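Local coordinates for ankyrin-repeat protein (Cryptosporidium parvum, PDB 2W4S), which probably binds RNA through a small all-helical domain of the kind found in PHAX, the transport factor for snRNA and snoRNA, at residues F69-L72 with L73-V77; K23-I26 with A27-K31; G53-T56 with A57-R61. All coordinates share one frame; numbering follows the deposited sequence.

Interaction 1 (F69-L72 with L73-V77)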
loop_
_atom_site.group_PDB
_atom_site.type_symbol
_atom_site.label_atom_id
_atom_site.label_comp_id
_atom_site.label_asym_id
_atom_site.label_seq_id
_atom_site.Cartn_x
_atom_site.Cartn_y
_atom_site.Cartn_z
ATOM N N PHE C 69 10.353 -5.040 -6.219
ATOM C CA PHE C 69 9.092 -5.313 -6.918
ATOM C C PHE C 69 9.352 -5.882 -8.322
ATOM O O PHE C 69 8.656 -6.799 -8.763
ATOM C CB PHE C 69 8.286 -4.002 -6.958
ATOM C CG PHE C 69 6.903 -4.120 -7.549
ATOM C CD1 PHE C 69 5.806 -4.404 -6.733
ATOM C CD2 PHE C 69 6.689 -3.898 -8.914
ATOM C CE1 PHE C 69 4.520 -4.481 -7.271
ATOM C CE2 PHE C 69 5.401 -3.987 -9.469
ATOM C CZ PHE C 69 4.311 -4.271 -8.641
ATOM N N CYS C 70 10.374 -5.381 -9.010
ATOM C CA CYS C 70 10.727 -5.916 -10.332
ATOM C C CYS C 70 11.333 -7.320 -10.294
ATOM O O CYS C 70 11.072 -8.139 -11.164
ATOM C CB CYS C 70 11.660 -4.969 -11.097
ATOM S SG CYS C 70 10.859 -3.415 -11.491
ATOM N N TYR C 71 12.168 -7.572 -9.299
ATOM C CA TYR C 71 12.695 -8.912 -9.042
ATOM C C TYR C 71 11.555 -9.890 -8.704
ATOM O O TYR C 71 11.549 -11.012 -9.147
ATOM C CB TYR C 71 13.716 -8.832 -7.882
ATOM C CG TYR C 71 13.881 -10.119 -7.135
ATOM C CD1 TYR C 71 14.653 -11.135 -7.661
ATOM C CD2 TYR C 71 13.243 -10.332 -5.925
ATOM C CE1 TYR C 71 14.792 -12.344 -7.017
ATOM C CE2 TYR C 71 13.388 -11.530 -5.261
ATOM C CZ TYR C 71 14.169 -12.538 -5.823
ATOM O OH TYR C 71 14.338 -13.755 -5.203
ATOM N N LEU C 72 10.592 -9.451 -7.904
ATOM C CA LEU C 72 9.440 -10.276 -7.532
ATOM C C LEU C 72 8.509 -10.586 -8.706
ATOM O O LEU C 72 7.924 -11.656 -8.784
ATOM C CB LEU C 72 8.665 -9.549 -6.461
ATOM C CG LEU C 72 8.686 -10.089 -5.038
ATOM C CD1 LEU C 72 9.831 -11.060 -4.795
ATOM C CD2 LEU C 72 8.623 -8.938 -4.007
ATOM N N LEU C 73 8.381 -9.618 -9.597
ATOM C CA LEU C 73 7.534 -9.694 -10.758
ATOM C C LEU C 73 8.180 -10.684 -11.705
ATOM O O LEU C 73 7.513 -11.540 -12.286
ATOM C CB LEU C 73 7.466 -8.300 -11.372
ATOM C CG LEU C 73 6.561 -8.006 -12.562
ATOM C CD1 LEU C 73 5.080 -8.367 -12.283
ATOM C CD2 LEU C 73 6.688 -6.525 -12.945
ATOM N N LYS C 74 9.505 -10.591 -11.792
ATOM C CA LYS C 74 10.283 -11.481 -12.606
ATOM C C LYS C 74 10.216 -12.898 -12.055
ATOM O O LYS C 74 10.313 -13.867 -12.824
ATOM C CB LYS C 74 11.733 -11.011 -12.696
ATOM C CG LYS C 74 12.599 -11.936 -13.555
ATOM C CD LYS C 74 13.998 -11.373 -13.779
ATOM C CE LYS C 74 14.717 -12.147 -14.872
ATOM N NZ LYS C 74 16.205 -12.101 -14.661
ATOM N N GLN C 75 10.041 -13.019 -10.732
ATOM C CA GLN C 75 9.802 -14.313 -10.114
ATOM C C GLN C 75 8.455 -14.893 -10.530
ATOM O O GLN C 75 8.298 -16.121 -10.583
ATOM C CB GLN C 75 9.943 -14.263 -8.582
ATOM C CG GLN C 75 11.400 -14.256 -8.125
ATOM C CD GLN C 75 12.240 -15.322 -8.846
ATOM O OE1 GLN C 75 13.030 -15.018 -9.748
ATOM N NE2 GLN C 75 12.058 -16.579 -8.454
ATOM N N LEU C 76 7.509 -14.030 -10.888
ATOM C CA LEU C 76 6.228 -14.529 -11.382
ATOM C C LEU C 76 6.385 -15.201 -12.749
ATOM O O LEU C 76 5.714 -16.200 -13.044
ATOM C CB LEU C 76 5.150 -13.435 -11.379
ATOM C CG LEU C 76 4.651 -12.906 -10.015
ATOM C CD1 LEU C 76 3.500 -11.948 -10.262
ATOM C CD2 LEU C 76 4.152 -13.992 -9.095
ATOM N N VAL C 77 7.315 -14.693 -13.556
ATOM C CA VAL C 77 7.624 -15.284 -14.863
ATOM C C VAL C 77 8.352 -16.648 -14.679
ATOM O O VAL C 77 8.108 -17.604 -15.408
ATOM C CB VAL C 77 8.477 -14.314 -15.743
ATOM C CG1 VAL C 77 8.637 -14.857 -17.135
ATOM C CG2 VAL C 77 7.855 -12.934 -15.832
#
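Phe69 to Leu72 meet Leu73 to Leu76 in a local i to i+4 contact within helix 65-78, partly buried against the rest of the domain. Backbone amides carry most of it: Leu73 N bonds to Phe69 O at 3.0 Å, Lys74 N to Cys70 O also at 3.0 Å, and Gln75 N to Tyr71 O likewise at 3.0 Å, while Leu76 N makes a weaker bond to Leu72 O.

On the exposed side the Tyr71 ring reaches along the helix, its CG anti to the backbone N (chi1 155°), until Gln75 CG lies over one ring face, 4.3 Å from the centroid. This is a CH-pi contact made near the ring's rim. The Gln75 amide is turned almost parallel to the ring, 19° from its plane. A long chain with an apolar stem and a polar end suits this partly exposed place beside an aromatic face. On the inner side Phe69 CE2 and Leu73 CD2 are 4.5 Å apart, a marginal contact; both side chains are buried, and each touches Leu41 of helix 24-50, Leu73 also Trp87 of helix 84-91. The arrangement is that of an amphipathic helix in a helical bundle.

Interaction 2 (K23-I26 with A27-K31)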
loop_
_atom_site.group_PDB
_atom_site.type_symbol
_atom_site.label_atom_id
_atom_site.label_comp_id
_atom_site.label_asym_id
_atom_site.label_seq_id
_atom_site.Cartn_x
_atom_site.Cartn_y
_atom_site.Cartn_z
ATOM N N LYS C 23 3.516 5.778 -13.830
ATOM C CA LYS C 23 2.260 5.049 -13.817
ATOM C C LYS C 23 1.954 4.020 -14.895
ATOM O O LYS C 23 1.365 2.987 -14.572
ATOM C CB LYS C 23 1.062 5.664 -13.059
ATOM C CG LYS C 23 0.374 6.925 -13.513
ATOM C CD LYS C 23 -0.914 7.017 -12.648
ATOM C CE LYS C 23 -1.729 8.273 -12.869
ATOM N NZ LYS C 23 -1.191 9.385 -12.042
ATOM N N GLU C 24 2.440 4.216 -16.121
ATOM C CA GLU C 24 2.194 3.203 -17.162
ATOM C C GLU C 24 2.814 1.840 -16.895
ATOM O O GLU C 24 2.148 0.826 -17.104
ATOM C CB GLU C 24 2.449 3.706 -18.585
ATOM C CG GLU C 24 1.129 3.861 -19.391
ATOM C CD GLU C 24 0.563 2.519 -19.964
ATOM O OE1 GLU C 24 -0.508 2.041 -19.508
ATOM O OE2 GLU C 24 1.177 1.946 -20.900
ATOM N N PHE C 25 4.040 1.790 -16.378
ATOM C CA PHE C 25 4.609 0.484 -16.025
ATOM C C PHE C 25 3.772 -0.256 -14.974
ATOM O O PHE C 25 3.571 -1.464 -15.069
ATOM C CB PHE C 25 6.098 0.564 -15.618
ATOM C CG PHE C 25 6.586 -0.672 -14.895
ATOM C CD1 PHE C 25 6.902 -1.839 -15.581
ATOM C CD2 PHE C 25 6.716 -0.666 -13.512
ATOM C CE1 PHE C 25 7.342 -2.973 -14.878
ATOM C CE2 PHE C 25 7.149 -1.780 -12.823
ATOM C CZ PHE C 25 7.457 -2.931 -13.499
ATOM N N ILE C 26 3.267 0.456 -13.983
ATOM C CA ILE C 26 2.418 -0.197 -13.000
ATOM C C ILE C 26 1.017 -0.463 -13.576
ATOM O O ILE C 26 0.434 -1.513 -13.318
ATOM C CB ILE C 26 2.408 0.588 -11.651
ATOM C CG1 ILE C 26 3.826 0.647 -11.076
ATOM C CG2 ILE C 26 1.421 0.003 -10.660
ATOM C CD1 ILE C 26 4.370 -0.678 -10.548
ATOM N N ALA C 27 0.485 0.472 -14.367
ATOM C CA ALA C 27 -0.750 0.217 -15.137
ATOM C C ALA C 27 -0.698 -1.101 -15.954
ATOM O O ALA C 27 -1.660 -1.868 -15.987
ATOM C CB ALA C 27 -1.061 1.392 -16.047
ATOM N N ARG C 28 0.431 -1.365 -16.602
ATOM C CA ARG C 28 0.577 -2.602 -17.361
ATOM C C ARG C 28 0.594 -3.851 -16.464
ATOM O O ARG C 28 0.016 -4.870 -16.826
ATOM C CB ARG C 28 1.745 -2.514 -18.362
ATOM C CG ARG C 28 1.465 -1.469 -19.490
ATOM C CD ARG C 28 2.548 -1.336 -20.563
ATOM N NE ARG C 28 3.891 -1.178 -20.007
ATOM C CZ ARG C 28 4.549 -0.025 -19.864
ATOM N NH1 ARG C 28 4.008 1.126 -20.231
ATOM N NH2 ARG C 28 5.767 -0.020 -19.325
ATOM N N VAL C 29 1.186 -3.769 -15.276
ATOM C CA VAL C 29 1.125 -4.908 -14.338
ATOM C C VAL C 29 -0.307 -5.214 -13.894
ATOM O O VAL C 29 -0.737 -6.373 -13.919
ATOM C CB VAL C 29 2.001 -4.688 -13.095
ATOM C CG1 VAL C 29 1.852 -5.858 -12.109
ATOM C CG2 VAL C 29 3.461 -4.499 -13.490
ATOM N N ILE C 30 -1.035 -4.173 -13.492
ATOM C CA ILE C 30 -2.451 -4.287 -13.099
ATOM C C ILE C 30 -3.317 -4.844 -14.234
ATOM O O ILE C 30 -4.130 -5.749 -14.003
ATOM C CB ILE C 30 -3.004 -2.948 -12.583
ATOM C CG1 ILE C 30 -2.423 -2.653 -11.192
ATOM C CG2 ILE C 30 -4.528 -2.953 -12.542
ATOM C CD1 ILE C 30 -2.540 -1.211 -10.765
ATOM N N LYS C 31 -3.118 -4.321 -15.449
ATOM C CA LYS C 31 -3.834 -4.800 -16.632
ATOM C C LYS C 31 -3.575 -6.285 -16.871
ATOM O O LYS C 31 -4.481 -7.021 -17.281
ATOM C CB LYS C 31 -3.455 -3.993 -17.882
ATOM C CG LYS C 31 -4.284 -2.724 -18.084
ATOM C CD LYS C 31 -3.747 -1.833 -19.227
ATOM C CE LYS C 31 -4.020 -0.332 -18.919
ATOM N NZ LYS C 31 -3.072 0.596 -19.633
#
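Glu24, Arg28 and Lys31 form a salt-bridge network along the first two turns of helix 24-50, with one carboxylate serving two basic side chains, four and seven residues further on. Arg28 NH1 donates to Glu24 OE2 at 3.0 Å, with the oxygen close to the guanidinium plane. The carboxylate, however, is met from above its own plane, and the two flat groups stand 70° apart. The other oxygen, Glu24 OE1, takes Lys31 NZ at 2.9 Å, a short salt bridge whose hydrogen bond is weak. A bend in the Arg28 chain at chi3 (-49°) folds the guanidinium back toward the start of the helix, and one of its faces lies on the backbone there, with Phe25 CA 3.5 Å from NH2 of Arg28. An acidic residue suits this end of a helix, where it would probably be favoured by the helix dipole as well as by the two cations.

Beneath the charges run the backbone bonds Ala27 N to Lys23 O at 2.7 Å, Arg28 N to Glu24 O at 2.8 Å and Ile30 N to Ile26 O at 3.0 Å; the one from Val29 N to Phe25 O is weak. Small Ala27 lets Glu24 OE1 pass 3.6 Å from its CB on the way to Lys31. Around the helix, apolar residues take over: Val29 CG2 sits over one face of the Phe25 ring, toward its rim, and Ile26 CG2 meets Ile30 CD1 at 4.1 Å.

Three neighbouring helices receive this surface. Ile26 packs on Leu11, Ile14 and Leu18 of helix 6-18; Phe25 and Val29 rest on Leu73 of helix 65-78 and on Ile90 of helix 84-91, to whose carbonyl oxygen Arg28 NH2 also bonds; Arg28 and Lys31 touch Tyr89 of that last helix.

Interaction 3 (G53-T56 with A57-R61)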
loop_
_atom_site.group_PDB
_atom_site.type_symbol
_atom_site.label_atom_id
_atom_site.label_comp_id
_atom_site.label_asym_id
_atom_site.label_seq_id
_atom_site.Cartn_x
_atom_site.Cartn_y
_atom_site.Cartn_z
ATOM N N GLY C 53 15.696 -5.759 3.207
ATOM C CA GLY C 53 15.947 -5.531 1.789
ATOM C C GLY C 53 16.667 -6.632 1.034
ATOM O O GLY C 53 16.799 -7.757 1.530
ATOM N N LEU C 54 17.110 -6.303 -0.181
ATOM C CA LEU C 54 18.012 -7.156 -0.974
ATOM C C LEU C 54 19.149 -6.276 -1.474
ATOM O O LEU C 54 19.003 -5.050 -1.555
ATOM C CB LEU C 54 17.299 -7.791 -2.184
ATOM C CG LEU C 54 16.082 -8.700 -1.927
ATOM C CD1 LEU C 54 15.245 -8.909 -3.189
ATOM C CD2 LEU C 54 16.486 -10.045 -1.321
ATOM N N LEU C 55 20.278 -6.902 -1.786
ATOM C CA LEU C 55 21.399 -6.214 -2.366
ATOM C C LEU C 55 21.228 -6.156 -3.877
ATOM O O LEU C 55 20.617 -7.035 -4.494
ATOM C CB LEU C 55 22.711 -6.934 -2.015
ATOM C CG LEU C 55 23.527 -6.551 -0.759
ATOM C CD1 LEU C 55 22.730 -5.755 0.280
ATOM C CD2 LEU C 55 24.196 -7.779 -0.131
ATOM N N THR C 56 21.768 -5.098 -4.471
ATOM C CA THR C 56 21.994 -5.066 -5.908
ATOM C C THR C 56 22.987 -6.182 -6.262
ATOM O O THR C 56 23.640 -6.744 -5.376
ATOM C CB THR C 56 22.566 -3.704 -6.326
ATOM O OG1 THR C 56 23.744 -3.426 -5.567
ATOM C CG2 THR C 56 21.557 -2.616 -6.068
ATOM N N ALA C 57 23.115 -6.481 -7.554
ATOM C CA ALA C 57 23.996 -7.547 -8.026
ATOM C C ALA C 57 25.459 -7.267 -7.713
ATOM O O ALA C 57 26.253 -8.196 -7.577
ATOM C CB ALA C 57 23.808 -7.763 -9.530
ATOM N N ASP C 58 25.820 -5.990 -7.629
ATOM C CA ASP C 58 27.189 -5.609 -7.302
ATOM C C ASP C 58 27.401 -5.465 -5.795
ATOM O O ASP C 58 28.512 -5.184 -5.342
ATOM C CB ASP C 58 27.611 -4.336 -8.048
ATOM C CG ASP C 58 26.877 -3.100 -7.572
ATOM O OD1 ASP C 58 27.539 -2.068 -7.400
ATOM O OD2 ASP C 58 25.644 -3.145 -7.383
ATOM N N MET C 59 26.326 -5.673 -5.032
ATOM C CA MET C 59 26.369 -5.693 -3.566
ATOM C C MET C 59 26.844 -4.382 -2.927
ATOM O O MET C 59 27.352 -4.380 -1.801
ATOM C CB MET C 59 27.214 -6.869 -3.062
ATOM C CG MET C 59 26.505 -8.221 -3.088
ATOM S SD MET C 59 27.600 -9.512 -2.445
ATOM C CE MET C 59 27.864 -8.975 -0.743
ATOM N N SER C 60 26.657 -3.275 -3.644
ATOM C CA SER C 60 27.148 -1.978 -3.187
ATOM C C SER C 60 26.069 -1.223 -2.441
ATOM O O SER C 60 26.361 -0.374 -1.612
ATOM C CB SER C 60 27.689 -1.148 -4.354
ATOM O OG SER C 60 26.663 -0.840 -5.278
ATOM N N ARG C 61 24.815 -1.528 -2.738
ATOM C CA ARG C 61 23.726 -0.986 -1.938
ATOM C C ARG C 61 22.532 -1.922 -1.918
ATOM O O ARG C 61 22.513 -2.946 -2.594
ATOM C CB ARG C 61 23.314 0.399 -2.442
ATOM C CG ARG C 61 23.310 0.514 -3.935
ATOM C CD ARG C 61 22.339 1.565 -4.407
ATOM N NE ARG C 61 22.064 1.390 -5.837
ATOM C CZ ARG C 61 20.919 0.928 -6.347
ATOM N NH1 ARG C 61 19.898 0.600 -5.555
ATOM N NH2 ARG C 61 20.792 0.801 -7.666
#
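Between Thr56 and Arg61 the chain folds back on itself through a type I beta turn, Thr56 to Met59, closed by Met59 N bonding to Thr56 O at 2.9 Å and bracketed by a straighter bond from Thr56 N to Arg61 O at 3.0 Å. Met59, the last residue of the turn, has a positive phi (61°), consistent with a chain that is reversing direction there.

Thr56 is the side chain round which the loop is organised. Its chi1 of 55° puts OG1 between the backbone N and the carbonyl carbon, facing into the turn, where it donates to Asp58 OD2 at 2.6 Å on the syn side of the carboxylate, though well out of its plane (35°). The same OG1 accepts a weak bond from Ser60 N at 3.5 Å. Asp58 lies beside Thr56, pointing the same way, and its second oxygen, OD1, is met from above the carboxylate plane by Ser60 OG at 2.6 Å. One short acidic chain thus links two hydroxyls, a task for which aspartate, threonine and serine are well sized.

The methyl of Thr56 has a different partner. CG2 sits over the centre of one face of the Arg61 guanidinium, 3.6 Å from CZ, so the flat cation lies against an apolar group, while its NH1 has a hydrogen bond to a residue just beyond the loop segments. Leu55 points toward the returning chain, and its CD2 touches Met59 CG at 3.8 Å; both are flexible apolar chains on the surface, where they also meet crystal neighbours, so their exact conformations may owe something to packing.

Backbone bonds between Leu54 and Lys63 continue the pairing below. Together these features describe a hairpin-like surface loop, tipped by a type I turn and joining helix 24-50 to helix 65-78.

How the interactions relate
Along the chain the order is interaction 2, interaction 3, interaction 1, all within the PHAX-type RNA-binding domain. Interactions 1 and 2, with centres about 14 Å apart, lie on successive helices, 65-78 and 24-50, which pack together: Phe69 CE2 is 3.6 Å from Ile26 CD1, and Leu73 CD2 is 3.7 Å from Phe25 CZ and 3.8 Å from Val29 CG2. Interaction 3 belongs to the loop between those helices and projects from the bundle, its centre about 25 Å from that of interaction 2. It meets interaction 1 through Leu54 CD1 and Tyr71 CD2, 3.7 Å apart. Two contacts thus lie on helices that pack together, the third in the exposed loop joining them.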